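Local coordinates for protein dTDP-4-dehydrorhamnose 3,5-epimerase (Bacillus anthracis str. Ames, PDB 3RYK) that catalyses the epimerisation of dTDP-4-dehydro-6-deoxyglucose at the 3 and 5 positions of its sugar ring, a step of dTDP-L-rhamnose biosynthesis, at residues H66-D71 with M155-E160; G103-V108 with F145-P150; K120-Y125 with K175-P180. All blocks are in the same frame, centred on the assembly; numbering follows the deposited sequence.

Along the chain the segments come in the order 66-71, 103-108, 120-125, 145-150, 155-160, 175-180, so interaction 2 falls wholly between the two halves of interaction 1, while interaction 3 alternates with each of the others. Interaction 1 joins strands 70-76 and 152-158 of one antiparallel sheet at the subunit interface. Interaction 2 and the 120-125 half of interaction 3 lie in the other sheet, where 104-111 and 122-128 are neighbours; their centres lie about 16 Å apart, and Tyr106 packs against both Trp122 and Pro180. Interaction 1 is centred about 21 Å from interaction 2 and about 25 Å from interaction 3. The three thus sample both sheets of the jelly roll-like fold.

Interaction 1. Residues H66-D71 with M155-E160; sequences HSFVQD and MYKVDE
Opposite the single residue Val158 the other strand places Val69 and Gln70, making a classic beta bulge. Val158 O takes a bond from Val69 N at 3.1 Å (N-H...O 157°) and a weak second one from Gln70 N at 3.4 Å. In return Val158 N donates to Gln70 O at 3.0 Å, so both the N-H and the C=O of Val158 are satisfied by segment 66-71. In the next, non-hydrogen-bonded pair, Asp71 and Lys157 run alongside each other. Lys157 NZ meets Asp71 OD2 in a salt bridge of 3.1 Å, with a weak second bond to OD1, the bend at chi4 (-49°) bringing the ammonium back. That ammonium also pairs with Asp71 of the second subunit, and Lys157 makes a cation-pi contact with Tyr54 of its own chain. Lys157 CD lies 4.0 Å above the plane of the Phe68 ring, toward its rim. Beyond the strands, one water donates to Ser67 O at 3.0 Å and Asp159 O at 2.7 Å, a second accepts from Ser67 N and donates weakly to Asp159 OD1, and Asp159 OD2 accepts from Thr95 N. Strand 152-158 lies between its sheet neighbours 70-76 and 96-100, and residues 70-71 extend the sheet into the second subunit.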
ATOM      1  N   HIS A  66      -1.246  16.291  -3.978  1.00 29.09           N
ATOM      2  CA  HIS A  66      -2.179  15.476  -4.749  1.00 28.67           C
ATOM      3  C   HIS A  66      -3.084  14.702  -3.817  1.00 28.64           C
ATOM      4  O   HIS A  66      -2.661  14.268  -2.739  1.00 28.62           O
ATOM      5  CB  HIS A  66      -1.445  14.439  -5.603  1.00 28.93           C
ATOM      6  CG  HIS A  66      -0.398  15.017  -6.492  1.00 30.98           C
ATOM      7  ND1 HIS A  66      -0.695  15.656  -7.675  1.00 32.80           N
ATOM      8  CD2 HIS A  66       0.950  15.039  -6.377  1.00 32.78           C
ATOM      9  CE1 HIS A  66       0.425  16.055  -8.248  1.00 33.70           C
ATOM     10  NE2 HIS A  66       1.438  15.694  -7.480  1.00 34.28           N
ATOM     11  N   SER A  67      -4.321  14.509  -4.247  1.00 28.32           N
ATOM     12  CA  SER A  67      -5.295  13.763  -3.470  1.00 28.43           C
ATOM     13  C   SER A  67      -5.438  12.458  -4.240  1.00 27.99           C
ATOM     14  O   SER A  67      -6.007  12.430  -5.332  1.00 28.58           O
ATOM     15  CB  SER A  67      -6.604  14.532  -3.340  1.00 29.13           C
ATOM     16  OG  SER A  67      -6.388  15.763  -2.655  1.00 32.32           O
ATOM     17  N   PHE A  68      -4.871  11.390  -3.686  1.00 27.02           N
ATOM     18  CA  PHE A  68      -4.917  10.072  -4.330  1.00 26.55           C
ATOM     19  C   PHE A  68      -6.248   9.376  -4.106  1.00 25.92           C
ATOM     20  O   PHE A  68      -6.762   9.359  -2.996  1.00 27.96           O
ATOM     21  CB  PHE A  68      -3.721   9.218  -3.936  1.00 26.13           C
ATOM     22  CG  PHE A  68      -2.412   9.784  -4.419  1.00 25.63           C
ATOM     23  CD1 PHE A  68      -1.953   9.486  -5.687  1.00 26.12           C
ATOM     24  CD2 PHE A  68      -1.653  10.618  -3.624  1.00 28.13           C
ATOM     25  CE1 PHE A  68      -0.773   9.993  -6.158  1.00 25.25           C
ATOM     26  CE2 PHE A  68      -0.454  11.139  -4.092  1.00 28.64           C
ATOM     27  CZ  PHE A  68      -0.010  10.824  -5.355  1.00 26.75           C
ATOM     28  N   VAL A  69      -6.781   8.787  -5.180  1.00 24.98           N
ATOM     29  CA  VAL A  69      -8.084   8.109  -5.152  1.00 23.89           C
ATOM     30  C   VAL A  69      -8.078   6.595  -5.339  1.00 23.53           C
ATOM     31  O   VAL A  69      -9.057   5.931  -5.034  1.00 24.45           O
ATOM     32  CB  VAL A  69      -9.021   8.709  -6.242  1.00 23.30           C
ATOM     33  CG1 VAL A  69      -9.231  10.180  -5.992  1.00 24.17           C
ATOM     34  CG2 VAL A  69      -8.444   8.506  -7.629  1.00 25.73           C
ATOM     35  N   GLN A  70      -6.971   6.050  -5.818  1.00 23.47           N
ATOM     36  CA  GLN A  70      -6.895   4.631  -6.043  1.00 23.79           C
ATOM     37  C   GLN A  70      -5.485   4.100  -5.802  1.00 23.77           C
ATOM     38  O   GLN A  70      -4.505   4.823  -5.998  1.00 23.90           O
ATOM     39  CB  GLN A  70      -7.357   4.411  -7.479  1.00 25.30           C
ATOM     40  CG  GLN A  70      -7.319   3.054  -8.010  1.00 26.14           C
ATOM     41  CD  GLN A  70      -7.742   3.038  -9.452  1.00 28.83           C
ATOM     42  OE1 GLN A  70      -8.646   3.769  -9.870  1.00 33.36           O
ATOM     43  NE2 GLN A  70      -7.097   2.198 -10.222  1.00 28.17           N
ATOM     44  N   ASP A  71      -5.409   2.870  -5.307  1.00 24.61           N
ATOM     45  CA  ASP A  71      -4.146   2.161  -5.041  1.00 24.45           C
ATOM     46  C   ASP A  71      -4.234   0.890  -5.864  1.00 24.58           C
ATOM     47  O   ASP A  71      -5.206   0.133  -5.744  1.00 24.78           O
ATOM     48  CB  ASP A  71      -3.923   1.728  -3.581  1.00 24.93           C
ATOM     49  CG  ASP A  71      -3.802   2.889  -2.597  1.00 26.85           C
ATOM     50  OD1 ASP A  71      -3.969   4.058  -2.994  1.00 30.51           O
ATOM     51  OD2 ASP A  71      -3.546   2.602  -1.393  1.00 29.59           O
ATOM     52  N   MET A 155       3.294  -1.482  -5.942  1.00 23.11           N
ATOM     53  CA  MET A 155       2.088  -0.804  -5.531  1.00 24.07           C
ATOM     54  C   MET A 155       2.211   0.633  -5.972  1.00 24.09           C
ATOM     55  O   MET A 155       3.289   1.222  -5.882  1.00 23.50           O
ATOM     56  CB  MET A 155       1.931  -0.841  -4.011  1.00 25.14           C
ATOM     57  CG  MET A 155       0.708  -0.093  -3.510  1.00 29.19           C
ATOM     58  SD  MET A 155       0.600   0.031  -1.718  1.00 37.82           S
ATOM     59  CE  MET A 155       0.451  -1.683  -1.240  1.00 35.41           C
ATOM     60  N   TYR A 156       1.125   1.205  -6.476  1.00 24.12           N
ATOM     61  CA  TYR A 156       1.180   2.597  -6.876  1.00 24.25           C
ATOM     62  C   TYR A 156      -0.172   3.263  -6.802  1.00 24.52           C
ATOM     63  O   TYR A 156      -1.185   2.658  -7.136  1.00 25.28           O
ATOM     64  CB  TYR A 156       1.857   2.812  -8.222  1.00 24.04           C
ATOM     65  CG  TYR A 156       1.158   2.261  -9.432  1.00 25.46           C
ATOM     66  CD1 TYR A 156       0.395   3.095 -10.246  1.00 24.49           C
ATOM     67  CD2 TYR A 156       1.294   0.927  -9.783  1.00 24.38           C
ATOM     68  CE1 TYR A 156      -0.239   2.596 -11.376  1.00 25.92           C
ATOM     69  CE2 TYR A 156       0.678   0.426 -10.893  1.00 25.68           C
ATOM     70  CZ  TYR A 156      -0.082   1.270 -11.687  1.00 25.79           C
ATOM     71  OH  TYR A 156      -0.700   0.754 -12.795  1.00 28.37           O
ATOM     72  N   LYS A 157      -0.151   4.506  -6.331  1.00 24.21           N
ATOM     73  CA  LYS A 157      -1.340   5.305  -6.177  1.00 23.28           C
ATOM     74  C   LYS A 157      -1.510   6.177  -7.410  1.00 23.69           C
ATOM     75  O   LYS A 157      -0.541   6.489  -8.091  1.00 23.31           O
ATOM     76  CB  LYS A 157      -1.204   6.223  -4.971  1.00 23.92           C
ATOM     77  CG  LYS A 157      -0.953   5.554  -3.649  1.00 24.37           C
ATOM     78  CD  LYS A 157      -0.701   6.613  -2.578  1.00 25.18           C
ATOM     79  CE  LYS A 157      -0.593   5.985  -1.204  1.00 25.32           C
ATOM     80  NZ  LYS A 157      -1.688   5.035  -0.862  1.00 28.36           N
ATOM     81  N   VAL A 158      -2.751   6.555  -7.696  1.00 23.85           N
ATOM     82  CA  VAL A 158      -3.057   7.423  -8.833  1.00 23.46           C
ATOM     83  C   VAL A 158      -4.080   8.454  -8.351  1.00 23.42           C
ATOM     84  O   VAL A 158      -4.954   8.123  -7.559  1.00 23.79           O
ATOM     85  CB  VAL A 158      -3.587   6.642 -10.074  1.00 23.16           C
ATOM     86  CG1 VAL A 158      -2.575   5.581 -10.509  1.00 24.63           C
ATOM     87  CG2 VAL A 158      -4.947   6.024  -9.800  1.00 24.20           C
ATOM     88  N   ASP A 159      -3.980   9.697  -8.832  1.00 24.24           N
ATOM     89  CA  ASP A 159      -4.912  10.767  -8.411  1.00 25.78           C
ATOM     90  C   ASP A 159      -6.120  10.953  -9.327  1.00 26.26           C
ATOM     91  O   ASP A 159      -6.891  11.910  -9.147  1.00 27.10           O
ATOM     92  CB  ASP A 159      -4.215  12.120  -8.220  1.00 26.18           C
ATOM     93  CG  ASP A 159      -3.670  12.700  -9.510  1.00 27.24           C
ATOM     94  OD1 ASP A 159      -3.432  13.931  -9.541  1.00 31.02           O
ATOM     95  OD2 ASP A 159      -3.494  11.957 -10.495  1.00 30.68           O
ATOM     96  N   GLU A 160      -6.259  10.059 -10.307  1.00 27.70           N
ATOM     97  CA  GLU A 160      -7.372  10.059 -11.250  1.00 28.57           C
ATOM     98  C   GLU A 160      -7.731   8.600 -11.512  1.00 29.08           C
ATOM     99  O   GLU A 160      -6.852   7.761 -11.714  1.00 29.15           O
ATOM    100  CB  GLU A 160      -7.020  10.803 -12.540  1.00 28.79           C
ATOM    101  CG  GLU A 160      -8.108  10.843 -13.651  1.00 30.68           C
ATOM    102  CD  GLU A 160      -9.437  11.494 -13.240  1.00 32.83           C
ATOM    103  OE1 GLU A 160      -9.909  12.354 -14.014  1.00 34.22           O
ATOM    104  OE2 GLU A 160      -9.989  11.209 -12.151  1.00 34.87           O
TER
HETATM  105  O   HOH W   1      -4.953  15.556  -7.091  1.00 34.56           O
HETATM  106  O   HOH W   2      -7.975  13.541  -7.328  1.00 42.27           O

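Interaction 2. Residues G103-V108 with F145-P150; sequences GAIYDV and FCTLVP
Ile105 and Phe145 lie diagonally across two antiparallel strands, 104-108 and 145-147, whose axes approach to 4.5 Å with N-to-C directions 162° apart. Three backbone bonds set the register. Tyr106 and Cys146 form a reciprocal hydrogen-bonded pair, Tyr106 N to Cys146 O and Cys146 N to Tyr106 O, both 2.9 Å. Leu148 N reaches Ala104 O, also at 2.9 Å, in a nearly straight bond (173°). On either side of the Tyr106-Cys146 pair, Ile105 with Thr147 and Asp107 with Phe145 are non-hydrogen-bonded and share one face of the sheet.

The side chain of Ile105 can be followed outward over that face. Its CB sits 3.6 Å from Cys146 O. The CG2 branch, beside the backbone N, comes within 3.9 Å of Phe145 CD1 and also approaches Thr147 CG2. The other branch leaves through CG1, which chi1 (71°) places between the backbone N and the carbonyl carbon; it ends at CD1, 3.9 Å from Phe145 CB and close to CG of the same phenylalanine. Both branches thus come from the same side of the ring plane, while Thr147 CG2 lies at the ring's edge, in its plane. Asp107 OD2 stands near Phe145 CB, but its polar partner is His143 NE2; Thr147 OG1 likewise accepts from Thr81 N.

On the other face Leu148 CD2 rests against Tyr106 CB at 3.9 Å, and Tyr106 goes on to touch Pro182. The first face instead packs on strand 152-158, in the second sheet: Ile105 on Thr152 and Val154, Phe145 on Val154, Thr147 on Thr152. Apolar side chains turned from one antiparallel sheet onto another are what the core of the jelly roll-like fold of this epimerase family is built from.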
ATOM      1  N   GLY A 103      10.414  -7.737  -3.736  1.00 21.14           N
ATOM      2  CA  GLY A 103      11.305  -7.787  -4.878  1.00 20.59           C
ATOM      3  C   GLY A 103      11.950  -6.448  -5.236  1.00 20.42           C
ATOM      4  O   GLY A 103      12.201  -5.587  -4.382  1.00 22.03           O
ATOM      5  N   ALA A 104      12.217  -6.270  -6.516  1.00 19.89           N
ATOM      6  CA  ALA A 104      12.848  -5.059  -7.003  1.00 18.68           C
ATOM      7  C   ALA A 104      12.560  -4.892  -8.481  1.00 18.48           C
ATOM      8  O   ALA A 104      12.365  -5.891  -9.178  1.00 18.64           O
ATOM      9  CB  ALA A 104      14.342  -5.137  -6.766  1.00 19.65           C
ATOM     10  N   ILE A 105      12.537  -3.632  -8.925  1.00 17.44           N
ATOM     11  CA  ILE A 105      12.283  -3.270 -10.304  1.00 17.65           C
ATOM     12  C   ILE A 105      13.187  -2.140 -10.778  1.00 17.84           C
ATOM     13  O   ILE A 105      13.758  -1.397  -9.971  1.00 17.37           O
ATOM     14  CB  ILE A 105      10.812  -2.743 -10.471  1.00 17.05           C
ATOM     15  CG1 ILE A 105      10.630  -1.344  -9.825  1.00 17.05           C
ATOM     16  CG2 ILE A 105       9.818  -3.737  -9.942  1.00 17.10           C
ATOM     17  CD1 ILE A 105       9.184  -0.833  -9.786  1.00 16.84           C
ATOM     18  N   TYR A 106      13.344  -2.067 -12.088  1.00 17.79           N
ATOM     19  CA  TYR A 106      14.088  -1.008 -12.772  1.00 17.71           C
ATOM     20  C   TYR A 106      12.937  -0.251 -13.386  1.00 18.01           C
ATOM     21  O   TYR A 106      12.300  -0.751 -14.316  1.00 17.89           O
ATOM     22  CB  TYR A 106      15.074  -1.542 -13.795  1.00 18.20           C
ATOM     23  CG  TYR A 106      15.665  -0.507 -14.750  1.00 20.13           C
ATOM     24  CD1 TYR A 106      16.630   0.403 -14.339  1.00 21.41           C
ATOM     25  CD2 TYR A 106      15.303  -0.502 -16.097  1.00 20.38           C
ATOM     26  CE1 TYR A 106      17.179   1.323 -15.238  1.00 21.48           C
ATOM     27  CE2 TYR A 106      15.857   0.408 -17.012  1.00 20.64           C
ATOM     28  CZ  TYR A 106      16.789   1.319 -16.583  1.00 21.09           C
ATOM     29  OH  TYR A 106      17.327   2.214 -17.507  1.00 20.61           O
ATOM     30  N   ASP A 107      12.651   0.932 -12.855  1.00 18.60           N
ATOM     31  CA  ASP A 107      11.558   1.758 -13.298  1.00 19.09           C
ATOM     32  C   ASP A 107      12.008   2.919 -14.169  1.00 19.33           C
ATOM     33  O   ASP A 107      12.952   3.643 -13.834  1.00 19.92           O
ATOM     34  CB  ASP A 107      10.831   2.218 -12.044  1.00 19.51           C
ATOM     35  CG  ASP A 107       9.534   2.911 -12.334  1.00 21.60           C
ATOM     36  OD1 ASP A 107       9.496   3.940 -13.049  1.00 26.00           O
ATOM     37  OD2 ASP A 107       8.532   2.414 -11.789  1.00 22.05           O
ATOM     38  N   VAL A 108      11.305   3.111 -15.283  1.00 19.34           N
ATOM     39  CA  VAL A 108      11.642   4.162 -16.209  1.00 19.06           C
ATOM     40  C   VAL A 108      10.484   5.134 -16.381  1.00 19.50           C
ATOM     41  O   VAL A 108       9.315   4.725 -16.348  1.00 18.90           O
ATOM     42  CB  VAL A 108      11.918   3.584 -17.622  1.00 19.88           C
ATOM     43  CG1 VAL A 108      12.046   4.717 -18.683  1.00 18.78           C
ATOM     44  CG2 VAL A 108      13.144   2.675 -17.615  1.00 18.63           C
ATOM     45  N   PHE A 145       8.056  -0.446 -15.967  1.00 19.74           N
ATOM     46  CA  PHE A 145       9.118  -1.071 -15.189  1.00 19.16           C
ATOM     47  C   PHE A 145       9.437  -2.509 -15.599  1.00 19.24           C
ATOM     48  O   PHE A 145       8.632  -3.186 -16.269  1.00 19.09           O
ATOM     49  CB  PHE A 145       8.786  -1.022 -13.695  1.00 19.50           C
ATOM     50  CG  PHE A 145       7.543  -1.790 -13.308  1.00 18.12           C
ATOM     51  CD1 PHE A 145       7.610  -3.160 -13.047  1.00 19.76           C
ATOM     52  CD2 PHE A 145       6.336  -1.148 -13.152  1.00 20.23           C
ATOM     53  CE1 PHE A 145       6.481  -3.874 -12.666  1.00 22.73           C
ATOM     54  CE2 PHE A 145       5.195  -1.857 -12.757  1.00 19.09           C
ATOM     55  CZ  PHE A 145       5.273  -3.220 -12.519  1.00 21.35           C
ATOM     56  N   CYS A 146      10.619  -2.961 -15.189  1.00 18.67           N
ATOM     57  CA  CYS A 146      11.105  -4.321 -15.451  1.00 18.97           C
ATOM     58  C   CYS A 146      11.410  -4.949 -14.104  1.00 17.50           C
ATOM     59  O   CYS A 146      12.204  -4.405 -13.327  1.00 17.48           O
ATOM     60  CB  CYS A 146      12.364  -4.313 -16.326  1.00 18.91           C
ATOM     61  SG  CYS A 146      12.987  -5.949 -16.804  1.00 22.06           S
ATOM     62  N   THR A 147      10.793  -6.090 -13.821  1.00 17.54           N
ATOM     63  CA  THR A 147      11.021  -6.779 -12.550  1.00 17.33           C
ATOM     64  C   THR A 147      12.399  -7.423 -12.624  1.00 16.85           C
ATOM     65  O   THR A 147      12.765  -8.015 -13.630  1.00 17.57           O
ATOM     66  CB  THR A 147       9.900  -7.770 -12.237  1.00 17.77           C
ATOM     67  OG1 THR A 147       9.847  -8.786 -13.252  1.00 17.85           O
ATOM     68  CG2 THR A 147       8.543  -7.030 -12.191  1.00 18.08           C
ATOM     69  N   LEU A 148      13.174  -7.331 -11.548  1.00 16.28           N
ATOM     70  CA  LEU A 148      14.523  -7.876 -11.556  1.00 15.79           C
ATOM     71  C   LEU A 148      14.693  -9.261 -10.930  1.00 15.46           C
ATOM     72  O   LEU A 148      15.730  -9.906 -11.116  1.00 16.74           O
ATOM     73  CB  LEU A 148      15.434  -6.880 -10.808  1.00 15.12           C
ATOM     74  CG  LEU A 148      15.428  -5.426 -11.307  1.00 17.04           C
ATOM     75  CD1 LEU A 148      16.489  -4.635 -10.452  1.00 16.99           C
ATOM     76  CD2 LEU A 148      15.708  -5.262 -12.800  1.00 20.22           C
ATOM     77  N   VAL A 149      13.692  -9.714 -10.191  1.00 15.78           N
ATOM     78  CA  VAL A 149      13.727 -11.013  -9.528  1.00 16.81           C
ATOM     79  C   VAL A 149      12.321 -11.561  -9.508  1.00 17.68           C
ATOM     80  O   VAL A 149      11.375 -10.787  -9.624  1.00 17.35           O
ATOM     81  CB  VAL A 149      14.207 -10.872  -8.060  1.00 17.26           C
ATOM     82  CG1 VAL A 149      15.654 -10.451  -8.035  1.00 19.60           C
ATOM     83  CG2 VAL A 149      13.310  -9.890  -7.291  1.00 19.83           C
ATOM     84  N   PRO A 150      12.166 -12.876  -9.328  1.00 20.05           N
ATOM     85  CA  PRO A 150      10.807 -13.432  -9.295  1.00 21.07           C
ATOM     86  C   PRO A 150       9.966 -12.888  -8.147  1.00 22.18           C
ATOM     87  O   PRO A 150      10.494 -12.342  -7.151  1.00 22.47           O
ATOM     88  CB  PRO A 150      11.030 -14.934  -9.066  1.00 22.10           C
ATOM     89  CG  PRO A 150      12.449 -15.190  -9.376  1.00 21.89           C
ATOM     90  CD  PRO A 150      13.205 -13.915  -9.279  1.00 21.20           C
TER

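Interaction 3. Residues K120-Y125 with K175-P180; sequences KQWRGY and KELAIP
At the margin of the five-stranded sheet, Trp122 is packed against residues 175-180 of the long loop between strand 167-169 and helix 190-193, a surface contact in which a loop folds over an indole. Ile179 supplies the clearest geometry: its CG1 stands 4.2 Å from the centroid of the Trp122 five-membered ring and only 8° off the ring normal, a CH-pi contact over the face. Chi1 of Trp122 (59°) sets CG between the backbone N and the carbonyl carbon, and the ring reaches across to the loop. There Trp122 NE1 lies 3.1 Å from Leu177 O. Leu177 turns its tip to the start of the other segment, where CD2 is 3.2 Å from Lys120 O. Nearby, Lys120 NZ and Glu176 OE1 are 5.4 Å apart, and any attraction between them is probably weak at that distance. The loop backbone has its own support, since Asp174 OD2 accepts from Leu177 N and, weakly, from Glu176 N. Strand 122-128 is outermost in its sheet within this chain; next to it lies strand 104-111, whose Val108 touches Ile179, while Leu198 packs on Lys120, Glu176 and Leu177.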
ATOM      1  N   LYS A 120      11.189  14.298 -24.148  1.00 26.49           N
ATOM      2  CA  LYS A 120      11.655  12.997 -24.645  1.00 26.21           C
ATOM      3  C   LYS A 120      12.688  12.312 -23.734  1.00 25.52           C
ATOM      4  O   LYS A 120      12.921  11.104 -23.871  1.00 27.92           O
ATOM      5  CB  LYS A 120      12.133  12.992 -26.106  1.00 26.84           C
ATOM      6  CG  LYS A 120      11.092  13.384 -27.154  1.00 28.91           C
ATOM      7  CD  LYS A 120      11.637  13.005 -28.528  1.00 31.53           C
ATOM      8  CE  LYS A 120      10.747  13.344 -29.727  1.00 33.87           C
ATOM      9  NZ  LYS A 120      10.618  14.780 -30.037  1.00 37.61           N
ATOM     10  N   GLN A 121      13.277  13.055 -22.792  1.00 24.30           N
ATOM     11  CA  GLN A 121      14.258  12.477 -21.879  1.00 24.19           C
ATOM     12  C   GLN A 121      13.631  11.473 -20.899  1.00 23.49           C
ATOM     13  O   GLN A 121      12.445  11.538 -20.577  1.00 23.31           O
ATOM     14  CB  GLN A 121      15.014  13.560 -21.111  1.00 24.27           C
ATOM     15  CG  GLN A 121      15.769  14.558 -21.998  1.00 25.24           C
ATOM     16  CD  GLN A 121      16.599  15.564 -21.204  1.00 27.05           C
ATOM     17  OE1 GLN A 121      16.981  15.316 -20.057  1.00 29.21           O
ATOM     18  NE2 GLN A 121      16.911  16.694 -21.832  1.00 29.20           N
ATOM     19  N   TRP A 122      14.457  10.545 -20.427  1.00 23.11           N
ATOM     20  CA  TRP A 122      14.030   9.502 -19.502  1.00 22.86           C
ATOM     21  C   TRP A 122      15.030   9.247 -18.390  1.00 22.40           C
ATOM     22  O   TRP A 122      16.158   9.742 -18.414  1.00 23.35           O
ATOM     23  CB  TRP A 122      13.816   8.186 -20.257  1.00 22.86           C
ATOM     24  CG  TRP A 122      15.031   7.704 -20.970  1.00 25.12           C
ATOM     25  CD1 TRP A 122      15.393   7.996 -22.251  1.00 26.32           C
ATOM     26  CD2 TRP A 122      16.057   6.844 -20.454  1.00 24.03           C
ATOM     27  NE1 TRP A 122      16.577   7.386 -22.561  1.00 26.56           N
ATOM     28  CE2 TRP A 122      17.009   6.676 -21.474  1.00 25.82           C
ATOM     29  CE3 TRP A 122      16.271   6.212 -19.222  1.00 23.14           C
ATOM     30  CZ2 TRP A 122      18.153   5.890 -21.306  1.00 26.61           C
ATOM     31  CZ3 TRP A 122      17.402   5.446 -19.062  1.00 25.41           C
ATOM     32  CH2 TRP A 122      18.330   5.294 -20.093  1.00 25.36           C
ATOM     33  N   ARG A 123      14.598   8.474 -17.402  1.00 22.87           N
ATOM     34  CA  ARG A 123      15.484   8.118 -16.300  1.00 22.01           C
ATOM     35  C   ARG A 123      15.068   6.784 -15.693  1.00 20.81           C
ATOM     36  O   ARG A 123      13.878   6.525 -15.490  1.00 21.46           O
ATOM     37  CB  ARG A 123      15.591   9.225 -15.254  1.00 22.38           C
ATOM     38  CG  ARG A 123      16.563   8.917 -14.092  1.00 23.35           C
ATOM     39  CD  ARG A 123      16.880  10.192 -13.314  1.00 24.25           C
ATOM     40  NE  ARG A 123      17.844   9.993 -12.227  1.00 26.10           N
ATOM     41  CZ  ARG A 123      19.166   9.954 -12.386  1.00 26.68           C
ATOM     42  NH1 ARG A 123      19.703  10.034 -13.598  1.00 27.84           N
ATOM     43  NH2 ARG A 123      19.965   9.779 -11.327  1.00 28.23           N
ATOM     44  N   GLY A 124      16.076   5.955 -15.442  1.00 20.66           N
ATOM     45  CA  GLY A 124      15.917   4.624 -14.862  1.00 20.22           C
ATOM     46  C   GLY A 124      16.267   4.588 -13.381  1.00 20.30           C
ATOM     47  O   GLY A 124      17.402   4.898 -13.008  1.00 21.92           O
ATOM     48  N   TYR A 125      15.298   4.193 -12.550  1.00 19.99           N
ATOM     49  CA  TYR A 125      15.464   4.121 -11.092  1.00 18.61           C
ATOM     50  C   TYR A 125      15.253   2.701 -10.566  1.00 19.34           C
ATOM     51  O   TYR A 125      14.400   1.941 -11.076  1.00 21.74           O
ATOM     52  CB  TYR A 125      14.365   4.932 -10.414  1.00 18.19           C
ATOM     53  CG  TYR A 125      14.165   6.340 -10.889  1.00 17.66           C
ATOM     54  CD1 TYR A 125      14.728   7.415 -10.218  1.00 17.03           C
ATOM     55  CD2 TYR A 125      13.375   6.605 -11.987  1.00 18.43           C
ATOM     56  CE1 TYR A 125      14.510   8.717 -10.632  1.00 19.11           C
ATOM     57  CE2 TYR A 125      13.159   7.892 -12.421  1.00 19.36           C
ATOM     58  CZ  TYR A 125      13.729   8.954 -11.735  1.00 18.56           C
ATOM     59  OH  TYR A 125      13.499  10.242 -12.165  1.00 24.00           O
ATOM     60  N   LYS A 175      13.037   2.640 -30.442  1.00 27.15           N
ATOM     61  CA  LYS A 175      14.447   2.990 -30.714  1.00 27.67           C
ATOM     62  C   LYS A 175      14.830   4.448 -30.505  1.00 27.34           C
ATOM     63  O   LYS A 175      16.023   4.757 -30.442  1.00 28.38           O
ATOM     64  CB  LYS A 175      14.855   2.609 -32.147  1.00 28.43           C
ATOM     65  CG  LYS A 175      14.847   1.138 -32.450  1.00 29.59           C
ATOM     66  CD  LYS A 175      15.356   0.835 -33.861  1.00 32.19           C
ATOM     67  CE  LYS A 175      14.544   1.520 -34.956  1.00 34.19           C
ATOM     68  NZ  LYS A 175      15.027   1.173 -36.312  1.00 34.18           N
ATOM     69  N   GLU A 176      13.852   5.352 -30.426  1.00 27.82           N
ATOM     70  CA  GLU A 176      14.157   6.766 -30.227  1.00 27.76           C
ATOM     71  C   GLU A 176      14.657   6.986 -28.804  1.00 26.61           C
ATOM     72  O   GLU A 176      15.554   7.795 -28.578  1.00 27.75           O
ATOM     73  CB  GLU A 176      12.940   7.671 -30.425  1.00 28.06           C
ATOM     74  CG  GLU A 176      12.195   7.577 -31.755  1.00 31.32           C
ATOM     75  CD  GLU A 176      11.065   8.604 -31.845  1.00 32.45           C
ATOM     76  OE1 GLU A 176      11.007   9.523 -30.982  1.00 33.84           O
ATOM     77  OE2 GLU A 176      10.238   8.505 -32.784  1.00 35.51           O
ATOM     78  N   LEU A 177      14.071   6.252 -27.859  1.00 25.57           N
ATOM     79  CA  LEU A 177      14.433   6.354 -26.433  1.00 24.77           C
ATOM     80  C   LEU A 177      15.632   5.488 -26.078  1.00 23.40           C
ATOM     81  O   LEU A 177      16.424   5.846 -25.194  1.00 24.77           O
ATOM     82  CB  LEU A 177      13.218   6.009 -25.557  1.00 24.86           C
ATOM     83  CG  LEU A 177      11.982   6.921 -25.655  1.00 24.96           C
ATOM     84  CD1 LEU A 177      10.861   6.535 -24.680  1.00 27.19           C
ATOM     85  CD2 LEU A 177      12.373   8.391 -25.490  1.00 25.32           C
ATOM     86  N   ALA A 178      15.752   4.348 -26.762  1.00 22.14           N
ATOM     87  CA  ALA A 178      16.835   3.379 -26.576  1.00 20.83           C
ATOM     88  C   ALA A 178      17.093   3.081 -25.106  1.00 20.54           C
ATOM     89  O   ALA A 178      18.218   3.178 -24.640  1.00 22.82           O
ATOM     90  CB  ALA A 178      18.095   3.879 -27.255  1.00 20.38           C
ATOM     91  N   ILE A 179      16.039   2.726 -24.384  1.00 18.99           N
ATOM     92  CA  ILE A 179      16.168   2.424 -22.958  1.00 18.26           C
ATOM     93  C   ILE A 179      16.948   1.113 -22.767  1.00 18.54           C
ATOM     94  O   ILE A 179      16.665   0.102 -23.430  1.00 19.96           O
ATOM     95  CB  ILE A 179      14.785   2.370 -22.260  1.00 17.76           C
ATOM     96  CG1 ILE A 179      14.060   3.705 -22.450  1.00 18.10           C
ATOM     97  CG2 ILE A 179      14.947   2.029 -20.763  1.00 18.88           C
ATOM     98  CD1 ILE A 179      12.600   3.701 -22.108  1.00 21.05           C
ATOM     99  N   PRO A 180      17.951   1.114 -21.864  1.00 19.67           N
ATOM    100  CA  PRO A 180      18.792  -0.048 -21.568  1.00 19.67           C
ATOM    101  C   PRO A 180      18.127  -1.059 -20.621  1.00 19.53           C
ATOM    102  O   PRO A 180      18.630  -1.324 -19.527  1.00 19.66           O
ATOM    103  CB  PRO A 180      20.003   0.595 -20.887  1.00 20.60           C
ATOM    104  CG  PRO A 180      19.406   1.712 -20.152  1.00 19.48           C
ATOM    105  CD  PRO A 180      18.387   2.282 -21.079  1.00 20.45           C
TER